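Local coordinates for protein glucuronan lyase A (Trichoderma reesei, PDB 2ZZJ) that probably cleaves beta-1,4-glucuronan chains as an endo-acting lyase of polysaccharide lyase family 20, built as a calcium-binding beta-jelly roll, at residues T110-W113 / Q118-S121. Residues are numbered along the deposited sequence; the frame is centred on the assembly and turned at random.
Sequences TMIW and QLYS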
ATOM      1  N   THR A 110       7.890   0.681  -2.367  1.00 17.28           N
ATOM      2  CA  THR A 110       6.728   0.910  -3.203  1.00 16.51           C
ATOM      3  C   THR A 110       5.543   1.266  -2.298  1.00 16.13           C
ATOM      4  O   THR A 110       5.347   0.660  -1.234  1.00 15.08           O
ATOM      5  CB  THR A 110       6.436  -0.287  -4.137  1.00 16.43           C
ATOM      6  OG1 THR A 110       7.298  -0.211  -5.299  1.00 16.86           O
ATOM      7  CG2 THR A 110       5.000  -0.302  -4.619  1.00 15.88           C
ATOM      8  N   MET A 111       4.778   2.273  -2.732  1.00 15.35           N
ATOM      9  CA  MET A 111       3.582   2.726  -2.007  1.00 15.93           C
ATOM     10  C   MET A 111       2.466   2.915  -3.002  1.00 14.84           C
ATOM     11  O   MET A 111       2.706   3.202  -4.204  1.00 15.98           O
ATOM     12  CB  MET A 111       3.827   4.049  -1.233  1.00 15.25           C
ATOM     13  CG  MET A 111       4.927   3.951  -0.153  1.00 15.95           C
ATOM     14  SD  MET A 111       5.297   5.596   0.566  1.00 18.60           S
ATOM     15  CE  MET A 111       4.113   5.603   1.878  1.00 17.91           C
ATOM     16  N   ILE A 112       1.238   2.749  -2.521  1.00 13.08           N
ATOM     17  CA  ILE A 112       0.077   2.963  -3.363  1.00 12.32           C
ATOM     18  C   ILE A 112      -0.826   3.941  -2.647  1.00 12.09           C
ATOM     19  O   ILE A 112      -1.139   3.753  -1.472  1.00 10.95           O
ATOM     20  CB  ILE A 112      -0.684   1.620  -3.657  1.00 12.54           C
ATOM     21  CG1 ILE A 112       0.308   0.560  -4.198  1.00 12.66           C
ATOM     22  CG2 ILE A 112      -1.912   1.908  -4.599  1.00 11.18           C
ATOM     23  CD1 ILE A 112      -0.279  -0.784  -4.595  1.00 13.61           C
ATOM     24  N   TRP A 113      -1.257   4.997  -3.341  1.00 12.94           N
ATOM     25  CA  TRP A 113      -2.061   6.017  -2.682  1.00 12.87           C
ATOM     26  C   TRP A 113      -3.067   6.674  -3.604  1.00 13.85           C
ATOM     27  O   TRP A 113      -3.010   6.464  -4.804  1.00 13.22           O
ATOM     28  CB  TRP A 113      -1.186   7.063  -1.972  1.00 13.06           C
ATOM     29  CG  TRP A 113      -0.337   8.017  -2.839  1.00 14.30           C
ATOM     30  CD1 TRP A 113      -0.617   9.344  -3.113  1.00 15.56           C
ATOM     31  CD2 TRP A 113       0.958   7.763  -3.412  1.00 15.69           C
ATOM     32  NE1 TRP A 113       0.399   9.902  -3.856  1.00 14.66           N
ATOM     33  CE2 TRP A 113       1.375   8.965  -4.053  1.00 14.39           C
ATOM     34  CE3 TRP A 113       1.810   6.636  -3.454  1.00 14.10           C
ATOM     35  CZ2 TRP A 113       2.606   9.075  -4.717  1.00 13.39           C
ATOM     36  CZ3 TRP A 113       3.033   6.735  -4.140  1.00 15.29           C
ATOM     37  CH2 TRP A 113       3.410   7.967  -4.765  1.00 15.60           C
ATOM     38  N   GLN A 118      -7.148  10.088  -8.221  1.00 17.97           N
ATOM     39  CA  GLN A 118      -6.249   9.281  -9.025  1.00 17.92           C
ATOM     40  C   GLN A 118      -5.442   8.324  -8.155  1.00 17.75           C
ATOM     41  O   GLN A 118      -4.986   8.719  -7.083  1.00 17.25           O
ATOM     42  CB  GLN A 118      -5.305  10.218  -9.768  1.00 18.93           C
ATOM     43  CG  GLN A 118      -6.025  11.114 -10.797  1.00 20.68           C
ATOM     44  CD  GLN A 118      -6.531  10.284 -11.969  1.00 21.73           C
ATOM     45  OE1 GLN A 118      -7.697  10.379 -12.364  1.00 25.75           O
ATOM     46  NE2 GLN A 118      -5.684   9.409 -12.463  1.00 20.77           N
ATOM     47  N   LEU A 119      -5.279   7.085  -8.630  1.00 16.66           N
ATOM     48  CA  LEU A 119      -4.324   6.130  -8.044  1.00 15.96           C
ATOM     49  C   LEU A 119      -2.904   6.474  -8.457  1.00 15.93           C
ATOM     50  O   LEU A 119      -2.610   6.562  -9.662  1.00 16.46           O
ATOM     51  CB  LEU A 119      -4.597   4.724  -8.534  1.00 15.76           C
ATOM     52  CG  LEU A 119      -4.001   3.542  -7.757  1.00 16.87           C
ATOM     53  CD1 LEU A 119      -4.739   3.377  -6.452  1.00 16.36           C
ATOM     54  CD2 LEU A 119      -4.077   2.260  -8.584  1.00 16.55           C
ATOM     55  N   TYR A 120      -2.035   6.633  -7.467  1.00 14.98           N
ATOM     56  CA  TYR A 120      -0.609   6.831  -7.683  1.00 16.15           C
ATOM     57  C   TYR A 120       0.193   5.641  -7.153  1.00 15.35           C
ATOM     58  O   TYR A 120      -0.211   5.006  -6.175  1.00 14.34           O
ATOM     59  CB  TYR A 120      -0.158   8.025  -6.848  1.00 17.35           C
ATOM     60  CG  TYR A 120      -0.354   9.383  -7.479  1.00 19.41           C
ATOM     61  CD1 TYR A 120       0.717  10.280  -7.543  1.00 22.02           C
ATOM     62  CD2 TYR A 120      -1.601   9.777  -7.976  1.00 20.05           C
ATOM     63  CE1 TYR A 120       0.568  11.543  -8.111  1.00 21.95           C
ATOM     64  CE2 TYR A 120      -1.764  11.063  -8.547  1.00 23.06           C
ATOM     65  CZ  TYR A 120      -0.666  11.923  -8.601  1.00 21.96           C
ATOM     66  OH  TYR A 120      -0.816  13.194  -9.160  1.00 23.55           O
ATOM     67  N   SER A 121       1.368   5.378  -7.726  1.00 15.77           N
ATOM     68  CA  SER A 121       2.292   4.458  -7.068  1.00 15.41           C
ATOM     69  C   SER A 121       3.702   4.935  -7.292  1.00 18.04           C
ATOM     70  O   SER A 121       3.903   5.993  -7.904  1.00 17.75           O
ATOM     71  CB  SER A 121       2.108   2.993  -7.511  1.00 16.75           C
ATOM     72  OG  SER A 121       2.835   2.120  -6.635  1.00 14.96           O
TER
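Trp-113 lays its indole across the neighbouring strand and over Tyr-120, whose CB sits 3.5 Å from the centroid of the five-membered ring. Because that CB lies only 19° off the ring normal, the contact is a CH-pi interaction over the indole face. The torsion responsible is chi1 of Trp-113 (68°), which places CG between its own backbone N and carbonyl carbon and swings the benzo part across the backbone, where CZ3 comes 3.7 Å from C of Ser-121. The phenol of Tyr-120 meets the indole obliquely, its plane turned 41° from that of the five-membered ring. Replacing Trp-113 by an alanine would probably strip the cover from CB of Tyr-120 and leave the phenol freer to turn. NE1 of the indole is hydrogen-bonded to OE1 of Gln-115, two residues further along the same strand.

Beneath the rings, Trp-113 and Tyr-120 form a hydrogen-bonded antiparallel pair: Trp-113 N donates to Tyr-120 O at 3.0 Å, and Tyr-120 N returns a nearly straight bond to Trp-113 O. On the other face, CG2 of Ile-112 packs 3.7 Å from CD1 of Leu-119. Ser-121 OG donates to Met-111 O at 2.7 Å, approaching from above the carbonyl plane. This serine also touches Phe-168 and Ile-170 of the opposing sheet, so its face looks into the interior. The antiparallel pairing of Trp-113 with Tyr-120 joins the two strands of the hairpin 106-115/118-126, which strands 86-95 and 135-145 flank in one antiparallel sheet of the beta-jelly roll.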